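Local coordinates for OmpT protein (Vibrio cholerae serotype O1, PDB 6EHE) that probably forms a water-filled diffusion channel, a general porin of the bacterial outer membrane built as a closed antiparallel beta barrel, at residues A[15-20]-A[309-314]; A[9-14]-A[25-30]. All coordinates share one frame; numbering follows the deposited sequence.

Interaction 1 of 2, residues A[15-20]-A[309-314]; sequences LKFLED and NNFGIG
L15 and I313 form a hydrogen-bonded pair of two antiparallel strands. L15 N gives its hydrogen to I313 O at 2.8 Å, and I313 N answers to L15 O. F17 and F311 repeat this reciprocal pattern, with F17 N to F311 O also at 2.8 Å. Between the two hydrogen-bonded pairs, K16 faces G312, whose CA sits 3.2 Å from L15 O in a CA-H...O contact.

Past F17 a side chain takes over from the ladder. N310 OD1 accepts E19 N at 2.9 Å in a nearly straight bond (179° at the hydrogen), with the donor tilted out of the plane of the N310 side-chain amide. N310 CG lies beside its own backbone N (chi1 -51°), and the amide end reaches across to the other strand. E19 OE1 adds a weak bond from N309 N, 3.4 Å long.

On the face that carries L15, F17, F311 and I313, the contacts are apolar. L15 CD2 meets I313 CG2 at 3.7 Å. The side chains of F17 and F311 lie side by side, pointing the same way; F17 CD1 comes to the edge of the F311 ring, in its plane, 3.6 Å from F311 CD2. The chemistry implies a barrel seam with an apolar face that probably looks outward to lipid, consistent with the detergent bound near I313, extended past the strand's end by polar side chains.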
ATOM      1  N   LEU A  15      13.129  14.865   1.056  1.00 40.40           N
ATOM      2  CA  LEU A  15      14.506  14.829   0.590  1.00 44.41           C
ATOM      3  C   LEU A  15      14.995  13.402   0.748  1.00 41.77           C
ATOM      4  O   LEU A  15      14.933  12.841   1.848  1.00 39.81           O
ATOM      5  CB  LEU A  15      15.380  15.805   1.393  1.00 44.76           C
ATOM      6  CG  LEU A  15      16.900  15.750   1.223  1.00 50.50           C
ATOM      7  CD1 LEU A  15      17.343  16.319  -0.131  1.00 47.23           C
ATOM      8  CD2 LEU A  15      17.622  16.468   2.394  1.00 49.59           C
ATOM      9  N   LYS A  16      15.475  12.820  -0.340  1.00 41.39           N
ATOM     10  CA  LYS A  16      15.844  11.416  -0.365  1.00 45.83           C
ATOM     11  C   LYS A  16      17.257  11.262  -0.893  1.00 47.07           C
ATOM     12  O   LYS A  16      17.649  11.930  -1.858  1.00 48.78           O
ATOM     13  CB  LYS A  16      14.881  10.599  -1.237  1.00 48.69           C
ATOM     14  CG  LYS A  16      13.461  10.464  -0.684  1.00 50.33           C
ATOM     15  CD  LYS A  16      13.006   8.984  -0.668  1.00 52.53           C
ATOM     16  CE  LYS A  16      13.426   8.231  -1.931  1.00 54.34           C
ATOM     17  NZ  LYS A  16      13.156   6.757  -1.825  1.00 62.29           N
ATOM     18  N   PHE A  17      17.997  10.359  -0.262  1.00 47.52           N
ATOM     19  CA  PHE A  17      19.357   9.982  -0.618  1.00 48.17           C
ATOM     20  C   PHE A  17      19.341   8.478  -0.801  1.00 53.72           C
ATOM     21  O   PHE A  17      19.358   7.743   0.191  1.00 51.24           O
ATOM     22  CB  PHE A  17      20.345  10.328   0.481  1.00 45.88           C
ATOM     23  CG  PHE A  17      20.500  11.793   0.751  1.00 52.88           C
ATOM     24  CD1 PHE A  17      19.756  12.410   1.738  1.00 47.66           C
ATOM     25  CD2 PHE A  17      21.445  12.543   0.060  1.00 54.31           C
ATOM     26  CE1 PHE A  17      19.918  13.759   2.001  1.00 50.57           C
ATOM     27  CE2 PHE A  17      21.609  13.887   0.323  1.00 52.51           C
ATOM     28  CZ  PHE A  17      20.847  14.498   1.292  1.00 47.38           C
ATOM     29  N   LEU A  18      19.311   8.020  -2.045  1.00 60.62           N
ATOM     30  CA  LEU A  18      19.460   6.608  -2.360  1.00 59.60           C
ATOM     31  C   LEU A  18      20.917   6.333  -2.719  1.00 70.02           C
ATOM     32  O   LEU A  18      21.501   7.052  -3.535  1.00 72.28           O
ATOM     33  CB  LEU A  18      18.531   6.210  -3.503  1.00 60.29           C
ATOM     34  CG  LEU A  18      17.053   6.586  -3.290  1.00 63.86           C
ATOM     35  CD1 LEU A  18      16.166   5.971  -4.370  1.00 60.89           C
ATOM     36  CD2 LEU A  18      16.545   6.199  -1.900  1.00 55.85           C
ATOM     37  N   GLU A  19      21.499   5.308  -2.086  1.00 69.05           N
ATOM     38  CA  GLU A  19      22.899   4.922  -2.282  1.00 70.42           C
ATOM     39  C   GLU A  19      23.276   4.850  -3.764  1.00 77.38           C
ATOM     40  O   GLU A  19      22.545   4.275  -4.576  1.00 77.84           O
ATOM     41  CB  GLU A  19      23.138   3.565  -1.604  1.00 68.59           C
ATOM     42  CG  GLU A  19      24.382   2.816  -2.053  1.00 73.38           C
ATOM     43  CD  GLU A  19      25.581   3.088  -1.161  1.00 79.16           C
ATOM     44  OE1 GLU A  19      25.368   3.509   0.002  1.00 70.30           O
ATOM     45  OE2 GLU A  19      26.735   2.894  -1.629  1.00 82.38           O
ATOM     46  N   ASP A  20      24.429   5.443  -4.105  1.00 76.70           N
ATOM     47  CA  ASP A  20      24.965   5.454  -5.474  1.00 80.53           C
ATOM     48  C   ASP A  20      23.957   6.030  -6.474  1.00 85.58           C
ATOM     49  O   ASP A  20      23.922   5.628  -7.645  1.00 88.48           O
ATOM     50  CB  ASP A  20      25.427   4.052  -5.914  1.00 84.06           C
ATOM     51  CG  ASP A  20      26.693   3.581  -5.179  1.00 87.13           C
ATOM     52  OD1 ASP A  20      27.330   4.401  -4.476  1.00 85.09           O
ATOM     53  OD2 ASP A  20      27.049   2.384  -5.303  1.00 86.96           O
ATOM     54  N   ASN A 309      22.675   1.873   1.223  1.00 59.93           N
ATOM     55  CA  ASN A 309      22.501   2.712   2.402  1.00 55.77           C
ATOM     56  C   ASN A 309      21.738   3.961   1.993  1.00 54.63           C
ATOM     57  O   ASN A 309      22.210   4.721   1.148  1.00 57.52           O
ATOM     58  CB  ASN A 309      23.850   3.096   3.003  1.00 62.09           C
ATOM     59  CG  ASN A 309      24.169   2.314   4.251  1.00 69.44           C
ATOM     60  OD1 ASN A 309      23.884   1.119   4.334  1.00 73.79           O
ATOM     61  ND2 ASN A 309      24.753   2.984   5.239  1.00 74.13           N
ATOM     62  N   ASN A 310      20.571   4.180   2.586  1.00 50.17           N
ATOM     63  CA  ASN A 310      19.678   5.240   2.150  1.00 49.50           C
ATOM     64  C   ASN A 310      19.224   6.076   3.336  1.00 44.09           C
ATOM     65  O   ASN A 310      19.218   5.625   4.481  1.00 44.24           O
ATOM     66  CB  ASN A 310      18.458   4.675   1.432  1.00 53.19           C
ATOM     67  CG  ASN A 310      18.830   3.710   0.336  1.00 55.34           C
ATOM     68  OD1 ASN A 310      19.907   3.803  -0.257  1.00 65.17           O
ATOM     69  ND2 ASN A 310      17.957   2.764   0.074  1.00 51.22           N
ATOM     70  N   PHE A 311      18.813   7.303   3.039  1.00 41.43           N
ATOM     71  CA  PHE A 311      18.383   8.217   4.085  1.00 41.49           C
ATOM     72  C   PHE A 311      17.331   9.151   3.513  1.00 39.60           C
ATOM     73  O   PHE A 311      17.387   9.539   2.348  1.00 40.15           O
ATOM     74  CB  PHE A 311      19.572   9.016   4.666  1.00 44.39           C
ATOM     75  CG  PHE A 311      19.160  10.113   5.612  1.00 44.09           C
ATOM     76  CD1 PHE A 311      18.844   9.829   6.933  1.00 43.24           C
ATOM     77  CD2 PHE A 311      19.054  11.422   5.172  1.00 44.47           C
ATOM     78  CE1 PHE A 311      18.440  10.829   7.794  1.00 41.63           C
ATOM     79  CE2 PHE A 311      18.638  12.444   6.038  1.00 41.82           C
ATOM     80  CZ  PHE A 311      18.333  12.144   7.340  1.00 37.86           C
ATOM     81  N   GLY A 312      16.369   9.516   4.332  1.00 38.15           N
ATOM     82  CA  GLY A 312      15.295  10.365   3.855  1.00 34.42           C
ATOM     83  C   GLY A 312      14.769  11.218   4.977  1.00 37.74           C
ATOM     84  O   GLY A 312      14.745  10.806   6.141  1.00 40.58           O
ATOM     85  N   ILE A 313      14.319  12.411   4.625  1.00 37.25           N
ATOM     86  CA  ILE A 313      13.745  13.306   5.612  1.00 33.87           C
ATOM     87  C   ILE A 313      12.616  14.080   4.964  1.00 40.39           C
ATOM     88  O   ILE A 313      12.734  14.547   3.825  1.00 41.86           O
ATOM     89  CB  ILE A 313      14.822  14.230   6.194  1.00 38.77           C
ATOM     90  CG1 ILE A 313      14.208  15.181   7.196  1.00 36.45           C
ATOM     91  CG2 ILE A 313      15.566  14.986   5.091  1.00 40.11           C
ATOM     92  CD1 ILE A 313      15.262  15.931   7.919  1.00 38.13           C
ATOM     93  N   GLY A 314      11.506  14.205   5.684  1.00 37.67           N
ATOM     94  CA  GLY A 314      10.344  14.839   5.099  1.00 37.52           C
ATOM     95  C   GLY A 314       9.496  15.570   6.119  1.00 38.82           C
ATOM     96  O   GLY A 314       9.663  15.436   7.337  1.00 39.04           O
TER

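Interaction 2 of 2, residues A[9-14]-A[25-30]; sequences GQLRTE and IGSGSS
The guanidinium of R12 has S29 O over the centre of one face, 3.9 Å above the plane, and Q10 OE1 at its edge, in plane. R12 NE, 2.7 Å from Q10 OE1, and R12 NH1 both donate to that oxygen, a side-on grip that should fix the rotation of the group. The R12 side chain, extended to CD, bends at chi3 (-66°) to bring the guanidinium alongside Q10, while R12 NH2 rests 3.4 Å from S29 CB. R31 and R316 bring like charges close to NH1, and a magnesium ion is bound nearby, about 4 Å from the R12 side chain.

Serine hydroxyls replace regular strand pairing here. R12 N donates to S30 OG at 2.9 Å, almost straight at 170°, and S30 OG in turn donates to S27 O, which also takes S30 N. One residue further along the same strand, T13 OG1 and S27 OG share a hydrogen bond of 3.1 Å. Ordinary pairing returns at E14 and G26, where E14 N to G26 O and G26 N to E14 O both measure 3.0 Å; the E14 carboxylate goes elsewhere, to Y278 OH.

The 27-30 segment is a type II beta turn interrupting the second strand of an antiparallel hairpin, here within the wall of a porin barrel.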
ATOM      1  N   GLY A   9      -6.454  18.014   2.268  1.00 47.24           N
ATOM      2  CA  GLY A   9      -5.242  17.970   1.486  1.00 44.89           C
ATOM      3  C   GLY A   9      -4.061  17.664   2.365  1.00 46.15           C
ATOM      4  O   GLY A   9      -4.145  17.664   3.596  1.00 44.42           O
ATOM      5  N   GLN A  10      -2.941  17.433   1.698  1.00 46.79           N
ATOM      6  CA  GLN A  10      -1.689  17.185   2.394  1.00 50.76           C
ATOM      7  C   GLN A  10      -0.562  17.697   1.521  1.00 48.70           C
ATOM      8  O   GLN A  10      -0.408  17.244   0.381  1.00 52.37           O
ATOM      9  CB  GLN A  10      -1.520  15.702   2.693  1.00 47.76           C
ATOM     10  CG  GLN A  10      -0.093  15.270   2.884  1.00 53.12           C
ATOM     11  CD  GLN A  10       0.014  13.778   3.093  1.00 50.51           C
ATOM     12  OE1 GLN A  10       1.048  13.167   2.801  1.00 55.20           O
ATOM     13  NE2 GLN A  10      -1.067  13.174   3.586  1.00 47.71           N
ATOM     14  N   LEU A  11       0.190  18.658   2.046  1.00 42.78           N
ATOM     15  CA  LEU A  11       1.425  19.101   1.421  1.00 45.99           C
ATOM     16  C   LEU A  11       2.574  18.261   1.961  1.00 47.61           C
ATOM     17  O   LEU A  11       2.834  18.241   3.168  1.00 48.97           O
ATOM     18  CB  LEU A  11       1.669  20.584   1.684  1.00 51.93           C
ATOM     19  CG  LEU A  11       2.459  21.362   0.632  1.00 51.56           C
ATOM     20  CD1 LEU A  11       2.512  22.803   1.083  1.00 59.96           C
ATOM     21  CD2 LEU A  11       3.873  20.829   0.431  1.00 47.47           C
ATOM     22  N   ARG A  12       3.269  17.587   1.070  1.00 43.97           N
ATOM     23  CA  ARG A  12       4.342  16.694   1.450  1.00 48.71           C
ATOM     24  C   ARG A  12       5.602  17.183   0.765  1.00 45.29           C
ATOM     25  O   ARG A  12       5.570  17.479  -0.429  1.00 47.90           O
ATOM     26  CB  ARG A  12       4.007  15.257   1.032  1.00 47.45           C
ATOM     27  CG  ARG A  12       4.988  14.217   1.518  1.00 52.88           C
ATOM     28  CD  ARG A  12       4.594  12.817   1.053  1.00 52.63           C
ATOM     29  NE  ARG A  12       3.348  12.371   1.665  1.00 49.88           N
ATOM     30  CZ  ARG A  12       2.827  11.167   1.479  1.00 47.75           C
ATOM     31  NH1 ARG A  12       1.695  10.857   2.078  1.00 43.77           N
ATOM     32  NH2 ARG A  12       3.435  10.289   0.693  1.00 46.69           N
ATOM     33  N   THR A  13       6.700  17.292   1.510  1.00 42.57           N
ATOM     34  CA  THR A  13       7.975  17.619   0.881  1.00 43.76           C
ATOM     35  C   THR A  13       9.053  16.737   1.481  1.00 42.31           C
ATOM     36  O   THR A  13       9.133  16.580   2.704  1.00 38.76           O
ATOM     37  CB  THR A  13       8.348  19.108   1.026  1.00 58.15           C
ATOM     38  OG1 THR A  13       7.399  19.898   0.295  1.00 60.64           O
ATOM     39  CG2 THR A  13       9.762  19.391   0.440  1.00 48.00           C
ATOM     40  N   GLU A  14       9.859  16.145   0.607  1.00 39.01           N
ATOM     41  CA  GLU A  14      10.752  15.088   1.019  1.00 37.88           C
ATOM     42  C   GLU A  14      12.085  15.235   0.317  1.00 41.77           C
ATOM     43  O   GLU A  14      12.167  15.660  -0.841  1.00 43.03           O
ATOM     44  CB  GLU A  14      10.142  13.698   0.743  1.00 40.09           C
ATOM     45  CG  GLU A  14       8.964  13.382   1.671  1.00 42.26           C
ATOM     46  CD  GLU A  14       8.346  12.010   1.461  1.00 48.81           C
ATOM     47  OE1 GLU A  14       8.430  11.460   0.343  1.00 46.25           O
ATOM     48  OE2 GLU A  14       7.778  11.486   2.444  1.00 49.01           O
ATOM     49  N   ILE A  25      14.776  16.064  -4.226  1.00 56.83           N
ATOM     50  CA  ILE A  25      13.874  16.908  -3.451  1.00 56.14           C
ATOM     51  C   ILE A  25      12.548  16.932  -4.191  1.00 62.38           C
ATOM     52  O   ILE A  25      12.507  16.873  -5.427  1.00 62.20           O
ATOM     53  CB  ILE A  25      14.398  18.353  -3.259  1.00 60.47           C
ATOM     54  CG1 ILE A  25      13.982  18.917  -1.907  1.00 63.83           C
ATOM     55  CG2 ILE A  25      13.819  19.301  -4.277  1.00 64.21           C
ATOM     56  CD1 ILE A  25      14.801  18.442  -0.788  1.00 57.68           C
ATOM     57  N   GLY A  26      11.452  17.004  -3.447  1.00 62.03           N
ATOM     58  CA  GLY A  26      10.199  17.042  -4.184  1.00 65.79           C
ATOM     59  C   GLY A  26       8.964  17.096  -3.316  1.00 62.12           C
ATOM     60  O   GLY A  26       9.022  17.175  -2.080  1.00 56.09           O
ATOM     61  N   SER A  27       7.829  17.040  -4.015  1.00 60.64           N
ATOM     62  CA  SER A  27       6.523  17.121  -3.383  1.00 52.09           C
ATOM     63  C   SER A  27       5.540  16.130  -3.984  1.00 62.26           C
ATOM     64  O   SER A  27       4.322  16.301  -3.823  1.00 64.77           O
ATOM     65  CB  SER A  27       5.987  18.523  -3.489  1.00 53.30           C
ATOM     66  OG  SER A  27       6.742  19.362  -2.639  1.00 59.70           O
ATOM     67  N   GLY A  28       6.034  15.107  -4.675  1.00 63.91           N
ATOM     68  CA  GLY A  28       5.196  14.005  -5.086  1.00 63.46           C
ATOM     69  C   GLY A  28       4.392  13.448  -3.933  1.00 58.05           C
ATOM     70  O   GLY A  28       4.813  13.510  -2.770  1.00 56.65           O
ATOM     71  N   SER A  29       3.225  12.912  -4.260  1.00 58.68           N
ATOM     72  CA  SER A  29       2.256  12.353  -3.329  1.00 56.33           C
ATOM     73  C   SER A  29       1.660  13.420  -2.424  1.00 54.49           C
ATOM     74  O   SER A  29       0.965  13.085  -1.462  1.00 58.33           O
ATOM     75  CB  SER A  29       2.844  11.197  -2.506  1.00 62.35           C
ATOM     76  OG  SER A  29       2.770   9.965  -3.232  1.00 71.26           O
ATOM     77  N   SER A  30       1.901  14.697  -2.711  1.00 51.27           N
ATOM     78  CA  SER A  30       1.008  15.741  -2.232  1.00 48.78           C
ATOM     79  C   SER A  30      -0.388  15.526  -2.808  1.00 52.23           C
ATOM     80  O   SER A  30      -0.542  15.150  -3.975  1.00 51.28           O
ATOM     81  CB  SER A  30       1.529  17.117  -2.636  1.00 51.30           C
ATOM     82  OG  SER A  30       2.545  17.571  -1.761  1.00 51.13           O
TER

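In the fold
Starting at the N terminus, the chain runs along strand 3-17, whose 9-14 part enters interaction 2 and whose end, with the loop after it (15-20), enters interaction 1. It then turns back into strand 24-39, and interaction 2 closes this short hairpin with 25-30. Nearly the whole barrel follows before 309-314 on the last strand returns to 15-20: interaction 1 closes a loop of 288 residues and joins last strand to first, shutting the cylinder. Along the sequence the two contacts cross, since their segments alternate. Strand 3-17 thus has one neighbour on each edge, and the contacts, centres 15 Å apart, meet where L15 CD1 lies 3.4 Å from I25 CD1.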